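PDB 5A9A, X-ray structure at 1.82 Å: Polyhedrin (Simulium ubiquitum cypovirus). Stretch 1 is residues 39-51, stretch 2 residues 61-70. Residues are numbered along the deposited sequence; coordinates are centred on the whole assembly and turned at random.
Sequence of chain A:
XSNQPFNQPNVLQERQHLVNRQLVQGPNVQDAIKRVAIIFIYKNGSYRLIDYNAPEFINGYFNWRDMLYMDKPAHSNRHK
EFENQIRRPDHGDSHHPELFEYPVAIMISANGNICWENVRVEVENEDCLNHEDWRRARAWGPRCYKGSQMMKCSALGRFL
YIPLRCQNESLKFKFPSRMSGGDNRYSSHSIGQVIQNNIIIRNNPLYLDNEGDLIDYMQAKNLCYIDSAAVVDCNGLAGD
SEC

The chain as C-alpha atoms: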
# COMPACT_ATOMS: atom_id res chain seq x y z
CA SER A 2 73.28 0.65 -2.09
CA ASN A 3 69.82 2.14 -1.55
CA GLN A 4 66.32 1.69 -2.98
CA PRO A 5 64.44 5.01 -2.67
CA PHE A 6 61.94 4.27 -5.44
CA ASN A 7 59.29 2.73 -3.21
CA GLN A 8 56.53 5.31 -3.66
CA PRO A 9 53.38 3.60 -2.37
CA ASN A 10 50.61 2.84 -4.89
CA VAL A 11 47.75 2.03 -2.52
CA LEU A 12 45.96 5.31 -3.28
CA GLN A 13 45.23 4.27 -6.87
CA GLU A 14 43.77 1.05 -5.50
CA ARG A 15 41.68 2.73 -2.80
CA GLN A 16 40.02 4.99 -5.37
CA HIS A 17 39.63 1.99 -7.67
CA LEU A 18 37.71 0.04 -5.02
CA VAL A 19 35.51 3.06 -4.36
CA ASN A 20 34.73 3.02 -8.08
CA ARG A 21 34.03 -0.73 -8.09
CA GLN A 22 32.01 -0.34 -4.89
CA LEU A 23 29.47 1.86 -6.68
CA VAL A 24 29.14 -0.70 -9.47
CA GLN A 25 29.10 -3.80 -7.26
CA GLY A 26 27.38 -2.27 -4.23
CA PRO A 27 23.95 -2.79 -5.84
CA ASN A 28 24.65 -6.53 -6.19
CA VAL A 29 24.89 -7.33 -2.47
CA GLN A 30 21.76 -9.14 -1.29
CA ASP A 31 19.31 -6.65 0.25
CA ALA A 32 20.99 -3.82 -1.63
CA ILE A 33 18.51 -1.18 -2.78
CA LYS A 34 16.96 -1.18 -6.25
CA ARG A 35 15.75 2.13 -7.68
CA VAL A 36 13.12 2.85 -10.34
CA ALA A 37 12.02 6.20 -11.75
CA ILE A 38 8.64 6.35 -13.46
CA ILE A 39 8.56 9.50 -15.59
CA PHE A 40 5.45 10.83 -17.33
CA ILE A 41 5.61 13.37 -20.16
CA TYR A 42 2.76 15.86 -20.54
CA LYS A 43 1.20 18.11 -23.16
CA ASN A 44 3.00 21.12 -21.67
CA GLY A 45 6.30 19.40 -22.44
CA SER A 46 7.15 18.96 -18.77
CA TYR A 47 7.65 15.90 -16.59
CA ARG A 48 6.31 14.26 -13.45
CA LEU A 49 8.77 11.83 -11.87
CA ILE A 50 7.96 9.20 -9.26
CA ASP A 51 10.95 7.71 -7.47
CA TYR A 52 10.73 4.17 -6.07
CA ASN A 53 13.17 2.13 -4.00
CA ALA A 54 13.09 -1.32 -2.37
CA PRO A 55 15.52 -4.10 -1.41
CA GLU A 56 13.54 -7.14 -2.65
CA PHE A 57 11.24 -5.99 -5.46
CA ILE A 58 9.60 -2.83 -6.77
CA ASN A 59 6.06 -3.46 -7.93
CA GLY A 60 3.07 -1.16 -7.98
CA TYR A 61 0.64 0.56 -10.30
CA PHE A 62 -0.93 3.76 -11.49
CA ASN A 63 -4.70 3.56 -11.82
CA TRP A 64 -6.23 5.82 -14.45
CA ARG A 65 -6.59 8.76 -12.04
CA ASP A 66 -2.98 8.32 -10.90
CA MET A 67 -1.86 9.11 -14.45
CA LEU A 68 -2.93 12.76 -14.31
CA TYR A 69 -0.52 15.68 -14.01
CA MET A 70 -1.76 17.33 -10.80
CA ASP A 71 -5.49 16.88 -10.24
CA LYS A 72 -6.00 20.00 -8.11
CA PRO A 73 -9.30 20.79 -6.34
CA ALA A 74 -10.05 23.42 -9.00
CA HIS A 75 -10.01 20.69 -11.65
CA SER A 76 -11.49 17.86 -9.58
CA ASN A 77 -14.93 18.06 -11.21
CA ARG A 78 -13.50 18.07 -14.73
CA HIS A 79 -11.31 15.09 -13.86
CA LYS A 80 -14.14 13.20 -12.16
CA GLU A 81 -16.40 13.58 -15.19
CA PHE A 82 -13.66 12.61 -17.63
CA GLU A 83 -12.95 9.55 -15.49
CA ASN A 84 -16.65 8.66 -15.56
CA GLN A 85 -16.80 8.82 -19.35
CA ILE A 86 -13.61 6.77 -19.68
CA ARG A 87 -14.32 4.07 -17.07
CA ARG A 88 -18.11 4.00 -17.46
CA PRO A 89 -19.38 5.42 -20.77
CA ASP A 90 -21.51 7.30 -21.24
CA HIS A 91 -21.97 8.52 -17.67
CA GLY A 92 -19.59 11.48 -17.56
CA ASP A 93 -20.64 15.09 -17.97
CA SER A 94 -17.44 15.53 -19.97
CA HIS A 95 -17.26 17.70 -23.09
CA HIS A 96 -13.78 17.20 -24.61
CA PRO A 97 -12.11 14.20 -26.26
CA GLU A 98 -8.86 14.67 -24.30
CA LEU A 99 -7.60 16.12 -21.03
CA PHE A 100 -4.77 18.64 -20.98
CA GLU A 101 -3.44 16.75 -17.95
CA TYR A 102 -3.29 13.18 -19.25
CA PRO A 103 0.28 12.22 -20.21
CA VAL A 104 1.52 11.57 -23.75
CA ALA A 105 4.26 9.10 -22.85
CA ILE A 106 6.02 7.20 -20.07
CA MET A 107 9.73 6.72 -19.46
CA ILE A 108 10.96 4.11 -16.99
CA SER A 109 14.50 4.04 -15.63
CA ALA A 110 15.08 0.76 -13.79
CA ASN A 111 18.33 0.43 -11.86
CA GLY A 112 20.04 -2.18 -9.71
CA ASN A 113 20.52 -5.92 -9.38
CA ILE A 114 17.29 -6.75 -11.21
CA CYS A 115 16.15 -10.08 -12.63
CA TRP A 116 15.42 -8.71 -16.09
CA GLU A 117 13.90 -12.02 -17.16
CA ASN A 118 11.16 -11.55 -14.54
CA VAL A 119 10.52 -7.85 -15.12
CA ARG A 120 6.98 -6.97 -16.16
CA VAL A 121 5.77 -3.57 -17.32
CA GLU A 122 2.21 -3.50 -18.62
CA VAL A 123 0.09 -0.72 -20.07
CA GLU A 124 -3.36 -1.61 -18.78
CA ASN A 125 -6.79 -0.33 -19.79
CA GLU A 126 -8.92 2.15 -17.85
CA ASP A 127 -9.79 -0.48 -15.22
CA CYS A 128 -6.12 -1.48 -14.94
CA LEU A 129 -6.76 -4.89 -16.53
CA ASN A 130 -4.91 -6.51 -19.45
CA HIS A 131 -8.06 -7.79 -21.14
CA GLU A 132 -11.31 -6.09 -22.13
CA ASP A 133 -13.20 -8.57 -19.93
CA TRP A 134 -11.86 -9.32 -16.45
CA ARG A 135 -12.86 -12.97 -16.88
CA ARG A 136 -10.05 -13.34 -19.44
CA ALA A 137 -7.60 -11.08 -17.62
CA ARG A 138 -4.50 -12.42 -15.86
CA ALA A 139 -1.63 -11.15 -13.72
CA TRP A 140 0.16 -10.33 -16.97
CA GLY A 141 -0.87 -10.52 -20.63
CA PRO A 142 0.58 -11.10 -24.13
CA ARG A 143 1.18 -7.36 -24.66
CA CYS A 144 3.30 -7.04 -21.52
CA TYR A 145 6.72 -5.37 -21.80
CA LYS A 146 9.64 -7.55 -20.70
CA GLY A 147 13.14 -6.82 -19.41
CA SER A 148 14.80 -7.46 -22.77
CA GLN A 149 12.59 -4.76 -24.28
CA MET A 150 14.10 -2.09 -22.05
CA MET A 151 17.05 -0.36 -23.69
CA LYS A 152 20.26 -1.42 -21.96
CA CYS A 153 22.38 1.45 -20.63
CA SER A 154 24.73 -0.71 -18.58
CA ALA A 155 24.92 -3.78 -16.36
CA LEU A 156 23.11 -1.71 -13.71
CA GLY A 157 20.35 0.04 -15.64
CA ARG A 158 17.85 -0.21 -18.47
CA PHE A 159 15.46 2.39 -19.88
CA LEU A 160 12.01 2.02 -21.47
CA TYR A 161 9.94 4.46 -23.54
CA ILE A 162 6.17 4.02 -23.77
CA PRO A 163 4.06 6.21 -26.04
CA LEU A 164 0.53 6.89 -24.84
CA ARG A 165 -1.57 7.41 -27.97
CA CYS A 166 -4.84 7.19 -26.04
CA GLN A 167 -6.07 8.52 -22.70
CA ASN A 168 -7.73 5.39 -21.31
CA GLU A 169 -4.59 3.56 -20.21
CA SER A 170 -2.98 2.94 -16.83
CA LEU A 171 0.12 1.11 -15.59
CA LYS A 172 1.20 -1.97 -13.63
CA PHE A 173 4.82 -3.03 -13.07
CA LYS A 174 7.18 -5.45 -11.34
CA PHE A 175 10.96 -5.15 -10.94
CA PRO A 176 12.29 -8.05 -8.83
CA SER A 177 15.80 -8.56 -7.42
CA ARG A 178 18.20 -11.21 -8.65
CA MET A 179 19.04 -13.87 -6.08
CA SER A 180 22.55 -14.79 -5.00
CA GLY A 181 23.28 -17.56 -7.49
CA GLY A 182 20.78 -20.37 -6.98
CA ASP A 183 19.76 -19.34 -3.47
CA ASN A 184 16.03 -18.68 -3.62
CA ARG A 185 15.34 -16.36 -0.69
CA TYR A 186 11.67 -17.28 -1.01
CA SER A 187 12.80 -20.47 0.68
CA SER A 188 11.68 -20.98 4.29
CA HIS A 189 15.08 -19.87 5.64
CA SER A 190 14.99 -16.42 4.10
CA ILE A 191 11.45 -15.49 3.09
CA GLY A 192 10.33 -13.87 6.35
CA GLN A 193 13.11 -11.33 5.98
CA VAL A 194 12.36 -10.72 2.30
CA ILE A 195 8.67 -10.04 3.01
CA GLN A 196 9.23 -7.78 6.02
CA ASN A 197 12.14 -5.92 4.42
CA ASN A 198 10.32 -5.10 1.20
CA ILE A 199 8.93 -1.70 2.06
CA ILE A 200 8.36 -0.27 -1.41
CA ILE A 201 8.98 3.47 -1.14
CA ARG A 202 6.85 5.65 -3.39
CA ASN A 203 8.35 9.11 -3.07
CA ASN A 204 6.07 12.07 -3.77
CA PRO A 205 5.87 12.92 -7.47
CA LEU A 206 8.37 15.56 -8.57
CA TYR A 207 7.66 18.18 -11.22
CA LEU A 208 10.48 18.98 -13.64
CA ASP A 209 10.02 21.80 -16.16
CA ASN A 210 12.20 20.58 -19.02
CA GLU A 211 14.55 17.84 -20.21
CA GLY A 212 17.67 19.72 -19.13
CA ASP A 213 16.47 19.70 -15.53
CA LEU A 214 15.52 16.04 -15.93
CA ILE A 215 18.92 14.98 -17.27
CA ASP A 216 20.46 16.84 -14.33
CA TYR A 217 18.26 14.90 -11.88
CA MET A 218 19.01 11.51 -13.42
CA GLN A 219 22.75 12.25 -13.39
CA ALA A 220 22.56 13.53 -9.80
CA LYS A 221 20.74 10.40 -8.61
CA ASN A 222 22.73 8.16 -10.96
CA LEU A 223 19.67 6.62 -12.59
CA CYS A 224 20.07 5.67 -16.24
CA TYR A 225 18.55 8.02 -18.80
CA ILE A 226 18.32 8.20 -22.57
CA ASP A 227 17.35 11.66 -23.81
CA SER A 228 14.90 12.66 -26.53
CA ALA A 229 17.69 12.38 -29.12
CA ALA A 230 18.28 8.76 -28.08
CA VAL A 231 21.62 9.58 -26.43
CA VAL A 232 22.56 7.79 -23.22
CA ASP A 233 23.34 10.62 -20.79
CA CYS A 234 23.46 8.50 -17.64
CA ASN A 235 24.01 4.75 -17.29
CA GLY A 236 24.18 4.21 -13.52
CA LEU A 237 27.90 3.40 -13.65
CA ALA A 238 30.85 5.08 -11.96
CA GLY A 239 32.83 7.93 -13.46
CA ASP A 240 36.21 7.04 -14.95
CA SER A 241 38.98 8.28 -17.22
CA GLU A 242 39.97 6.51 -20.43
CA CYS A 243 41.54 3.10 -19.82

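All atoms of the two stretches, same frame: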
# COMPACT_ATOMS: atom_id res chain seq x y z
N ILE A 39 8.63 8.12 -15.12
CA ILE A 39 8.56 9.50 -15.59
C ILE A 39 7.48 9.67 -16.65
O ILE A 39 7.54 9.05 -17.71
CB ILE A 39 9.91 9.95 -16.19
CG1 ILE A 39 11.06 9.56 -15.26
CG2 ILE A 39 9.89 11.45 -16.45
CD1 ILE A 39 12.42 9.69 -15.90
N PHE A 40 6.50 10.52 -16.37
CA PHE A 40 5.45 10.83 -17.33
C PHE A 40 5.77 12.13 -18.07
O PHE A 40 6.29 13.07 -17.47
CB PHE A 40 4.10 10.95 -16.64
CG PHE A 40 3.60 9.67 -16.03
CD1 PHE A 40 2.89 8.76 -16.79
CD2 PHE A 40 3.85 9.38 -14.70
CE1 PHE A 40 2.43 7.58 -16.23
CE2 PHE A 40 3.40 8.20 -14.13
CZ PHE A 40 2.68 7.30 -14.90
N ILE A 41 5.46 12.16 -19.36
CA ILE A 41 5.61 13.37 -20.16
C ILE A 41 4.22 13.92 -20.47
O ILE A 41 3.31 13.16 -20.79
CB ILE A 41 6.34 13.08 -21.48
CG1 ILE A 41 7.61 12.28 -21.22
CG2 ILE A 41 6.66 14.39 -22.19
CD1 ILE A 41 8.41 11.97 -22.47
N TYR A 42 4.07 15.24 -20.38
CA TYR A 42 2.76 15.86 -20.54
C TYR A 42 2.67 16.82 -21.72
O TYR A 42 3.68 17.11 -22.37
CB TYR A 42 2.35 16.55 -19.24
CG TYR A 42 2.12 15.55 -18.13
CD1 TYR A 42 3.17 15.10 -17.34
CD2 TYR A 42 0.86 15.03 -17.90
CE1 TYR A 42 2.97 14.17 -16.34
CE2 TYR A 42 0.64 14.10 -16.90
CZ TYR A 42 1.70 13.68 -16.12
OH TYR A 42 1.49 12.75 -15.13
N LYS A 43 1.46 17.29 -21.99
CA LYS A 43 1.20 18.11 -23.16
C LYS A 43 1.79 19.51 -23.04
O LYS A 43 1.80 20.26 -24.01
CB LYS A 43 -0.31 18.21 -23.41
CG LYS A 43 -0.94 16.91 -23.91
CD LYS A 43 -2.46 16.99 -23.87
CE LYS A 43 -3.11 15.68 -24.27
NZ LYS A 43 -3.28 15.55 -25.75
N ASN A 44 2.28 19.86 -21.85
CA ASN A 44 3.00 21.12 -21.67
C ASN A 44 4.50 20.92 -21.81
O ASN A 44 5.28 21.84 -21.57
CB ASN A 44 2.66 21.76 -20.32
CG ASN A 44 3.05 20.89 -19.15
OD1 ASN A 44 3.62 19.81 -19.31
ND2 ASN A 44 2.76 21.36 -17.94
N GLY A 45 4.90 19.70 -22.18
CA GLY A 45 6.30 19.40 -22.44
C GLY A 45 7.12 19.18 -21.19
O GLY A 45 8.34 19.03 -21.26
N SER A 46 6.46 19.14 -20.03
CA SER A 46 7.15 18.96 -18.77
C SER A 46 6.93 17.56 -18.21
O SER A 46 6.16 16.78 -18.76
CB SER A 46 6.71 20.01 -17.75
OG SER A 46 7.08 21.31 -18.18
N TYR A 47 7.61 17.25 -17.11
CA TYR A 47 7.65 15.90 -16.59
C TYR A 47 7.14 15.79 -15.16
O TYR A 47 7.20 16.74 -14.38
CB TYR A 47 9.09 15.38 -16.63
CG TYR A 47 9.73 15.51 -18.00
CD1 TYR A 47 10.38 16.68 -18.37
CD2 TYR A 47 9.67 14.47 -18.92
CE1 TYR A 47 10.95 16.81 -19.62
CE2 TYR A 47 10.24 14.59 -20.16
CZ TYR A 47 10.88 15.76 -20.51
OH TYR A 47 11.45 15.88 -21.76
N ARG A 48 6.62 14.61 -14.82
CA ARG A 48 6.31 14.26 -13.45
C ARG A 48 7.01 12.95 -13.14
O ARG A 48 6.76 11.94 -13.79
CB ARG A 48 4.80 14.12 -13.25
CG ARG A 48 4.39 13.92 -11.80
CD ARG A 48 2.88 13.84 -11.66
NE ARG A 48 2.32 12.71 -12.40
CZ ARG A 48 1.57 11.75 -11.86
NH1 ARG A 48 1.23 11.79 -10.58
NH2 ARG A 48 1.11 10.77 -12.63
N LEU A 49 7.90 12.97 -12.15
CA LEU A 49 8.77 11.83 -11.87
C LEU A 49 8.46 11.22 -10.51
O LEU A 49 8.43 11.91 -9.50
CB LEU A 49 10.24 12.27 -11.93
CG LEU A 49 11.29 11.16 -11.82
CD1 LEU A 49 12.58 11.60 -12.51
CD2 LEU A 49 11.56 10.79 -10.37
N ILE A 50 8.23 9.91 -10.50
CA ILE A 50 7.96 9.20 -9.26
C ILE A 50 9.08 8.22 -8.96
O ILE A 50 9.34 7.29 -9.73
CB ILE A 50 6.61 8.46 -9.30
CG1 ILE A 50 5.49 9.44 -9.67
CG2 ILE A 50 6.33 7.80 -7.96
CD1 ILE A 50 5.28 9.60 -11.16
N ASP A 51 9.74 8.43 -7.83
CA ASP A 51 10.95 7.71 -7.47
C ASP A 51 10.65 6.58 -6.49
O ASP A 51 10.14 6.81 -5.39
CB ASP A 51 11.95 8.70 -6.87
CG ASP A 51 13.18 8.02 -6.29
OD1 ASP A 51 13.57 6.95 -6.81
OD2 ASP A 51 13.76 8.55 -5.32
N TYR A 61 1.51 0.22 -9.19
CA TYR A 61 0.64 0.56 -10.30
C TYR A 61 0.28 2.03 -10.29
O TYR A 61 0.48 2.73 -9.29
CB TYR A 61 -0.65 -0.25 -10.20
CG TYR A 61 -1.48 0.15 -9.00
CD1 TYR A 61 -1.20 -0.35 -7.74
CD2 TYR A 61 -2.53 1.05 -9.13
CE1 TYR A 61 -1.95 0.02 -6.64
CE2 TYR A 61 -3.29 1.42 -8.04
CZ TYR A 61 -2.99 0.90 -6.80
OH TYR A 61 -3.74 1.27 -5.70
N PHE A 62 -0.24 2.49 -11.41
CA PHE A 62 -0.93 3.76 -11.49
C PHE A 62 -2.30 3.47 -12.06
O PHE A 62 -2.41 3.04 -13.20
CB PHE A 62 -0.18 4.72 -12.42
CG PHE A 62 1.11 5.24 -11.85
CD1 PHE A 62 2.22 4.42 -11.75
CD2 PHE A 62 1.21 6.56 -11.44
CE1 PHE A 62 3.41 4.90 -11.23
CE2 PHE A 62 2.40 7.04 -10.92
CZ PHE A 62 3.50 6.21 -10.82
N ASN A 63 -3.35 3.68 -11.27
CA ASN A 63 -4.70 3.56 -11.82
C ASN A 63 -4.91 4.74 -12.74
O ASN A 63 -4.05 5.62 -12.81
CB ASN A 63 -5.76 3.48 -10.72
CG ASN A 63 -5.84 4.74 -9.87
OD1 ASN A 63 -5.57 5.85 -10.34
ND2 ASN A 63 -6.24 4.58 -8.62
N TRP A 64 -6.04 4.78 -13.45
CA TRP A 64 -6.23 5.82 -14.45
C TRP A 64 -6.04 7.22 -13.85
O TRP A 64 -5.33 8.05 -14.41
CB TRP A 64 -7.61 5.73 -15.09
CG TRP A 64 -7.79 6.76 -16.15
CD1 TRP A 64 -7.49 6.64 -17.47
CD2 TRP A 64 -8.29 8.10 -15.97
NE1 TRP A 64 -7.77 7.81 -18.13
CE2 TRP A 64 -8.26 8.72 -17.24
CE3 TRP A 64 -8.75 8.82 -14.87
CZ2 TRP A 64 -8.68 10.03 -17.43
CZ3 TRP A 64 -9.18 10.12 -15.06
CH2 TRP A 64 -9.14 10.72 -16.33
N ARG A 65 -6.66 7.46 -12.70
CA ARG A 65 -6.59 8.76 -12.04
C ARG A 65 -5.16 9.11 -11.68
O ARG A 65 -4.76 10.28 -11.75
CB ARG A 65 -7.45 8.75 -10.78
CG ARG A 65 -7.73 10.13 -10.20
CD ARG A 65 -8.67 10.93 -11.09
NE ARG A 65 -9.03 12.21 -10.48
CZ ARG A 65 -10.26 12.59 -10.18
NH1 ARG A 65 -11.30 11.82 -10.45
NH2 ARG A 65 -10.47 13.78 -9.62
N ASP A 66 -4.37 8.11 -11.30
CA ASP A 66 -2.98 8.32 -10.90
C ASP A 66 -2.12 8.82 -12.05
O ASP A 66 -1.00 9.29 -11.82
CB ASP A 66 -2.39 7.01 -10.36
CG ASP A 66 -3.02 6.58 -9.04
OD1 ASP A 66 -3.46 7.46 -8.28
OD2 ASP A 66 -3.07 5.36 -8.77
N MET A 67 -2.63 8.73 -13.27
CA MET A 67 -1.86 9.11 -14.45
C MET A 67 -1.80 10.63 -14.61
O MET A 67 -0.88 11.15 -15.25
CB MET A 67 -2.47 8.50 -15.72
CG MET A 67 -2.56 6.98 -15.71
SD MET A 67 -0.98 6.13 -15.93
CE MET A 67 -0.68 6.37 -17.68
N LEU A 68 -2.77 11.33 -14.04
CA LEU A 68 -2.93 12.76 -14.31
C LEU A 68 -1.82 13.62 -13.70
O LEU A 68 -1.20 13.26 -12.71
CB LEU A 68 -4.30 13.25 -13.83
CG LEU A 68 -5.51 12.50 -14.41
CD1 LEU A 68 -6.80 13.19 -13.99
CD2 LEU A 68 -5.42 12.41 -15.93
N TYR A 69 -1.61 14.77 -14.33
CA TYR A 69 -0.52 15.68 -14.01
C TYR A 69 -0.54 16.17 -12.56
O TYR A 69 0.45 16.04 -11.84
CB TYR A 69 -0.58 16.87 -14.96
CG TYR A 69 0.62 17.78 -14.92
CD1 TYR A 69 1.90 17.29 -15.12
CD2 TYR A 69 0.47 19.15 -14.69
CE1 TYR A 69 3.00 18.13 -15.10
CE2 TYR A 69 1.56 19.99 -14.66
CZ TYR A 69 2.83 19.48 -14.87
OH TYR A 69 3.92 20.31 -14.84
N MET A 70 -1.67 16.74 -12.13
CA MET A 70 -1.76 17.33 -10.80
C MET A 70 -3.07 16.98 -10.11
O MET A 70 -3.08 16.53 -8.96
CB MET A 70 -1.59 18.85 -10.88
CG MET A 70 -0.20 19.27 -11.29
SD MET A 70 0.20 20.96 -10.82
CE MET A 70 1.98 20.82 -10.63
O HOH W 1 6.22 19.20 -14.54
O HOH W 2 0.11 9.75 -9.13

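A two-stranded hairpin (39-41 and 47-51, joined through a type I turn from Tyr42 to Gly45) packs its even-numbered side chains against stretch 2. Backbone bonds Phe40 N to Arg48 O (3.0 Å) and Arg48 N to Phe40 O (3.1 Å) pair the strands, so Phe40, Tyr42, Arg48 and Ile50 point toward the same partner. Arg48 is extended at chi1 and chi2 (both t), then bends at chi3 (p, 61°), which brings its guanidinium among the carbonyls of stretch 2. Its NH2 donates to Asp66 O (2.7 Å), near the guanidinium plane, and Leu68 O lies over one face, 3.3 Å from Arg48 CZ. Water 2 accepts from Arg48 NH1 (2.7 Å) and donates to Asp66 O (2.9 Å), so both terminal nitrogens reach the same carbonyl, one directly and one through water. Tyr42, with chi1 m, carries its hydroxyl into this cluster: OH donates to Met67 O (2.9 Å) and accepts from Arg48 NE (2.9 Å), tying the two side chains together. Tyr69, chi1 t, lays its ring edge toward the face of Tyr42 (centroids 4.6 Å apart, planes at 60°), with its CB also over that face, 4.0 Å from the centroid. The far end of Tyr69 reaches the turn, where Asn44 ND2 makes a weak hydrogen bond to Tyr69 OH (3.5 Å). The chi1 p rotamer of Asn44 also lets its OD1 accept from Ser46 N (3.0 Å). Water 1 joins Tyr69 OH (2.6 Å) to Tyr47 O (2.7 Å). At the apolar end, Phe40 turns its edge to the face of Phe62 (CE2 to CE2, 3.6 Å; planes at 69°), and Ile50 CD1 meets Phe62 CZ at 3.8 Å. Met67 starts away from the hairpin, but its m, m, m chain curls back to set CE 3.6 Å from Phe40 CE1.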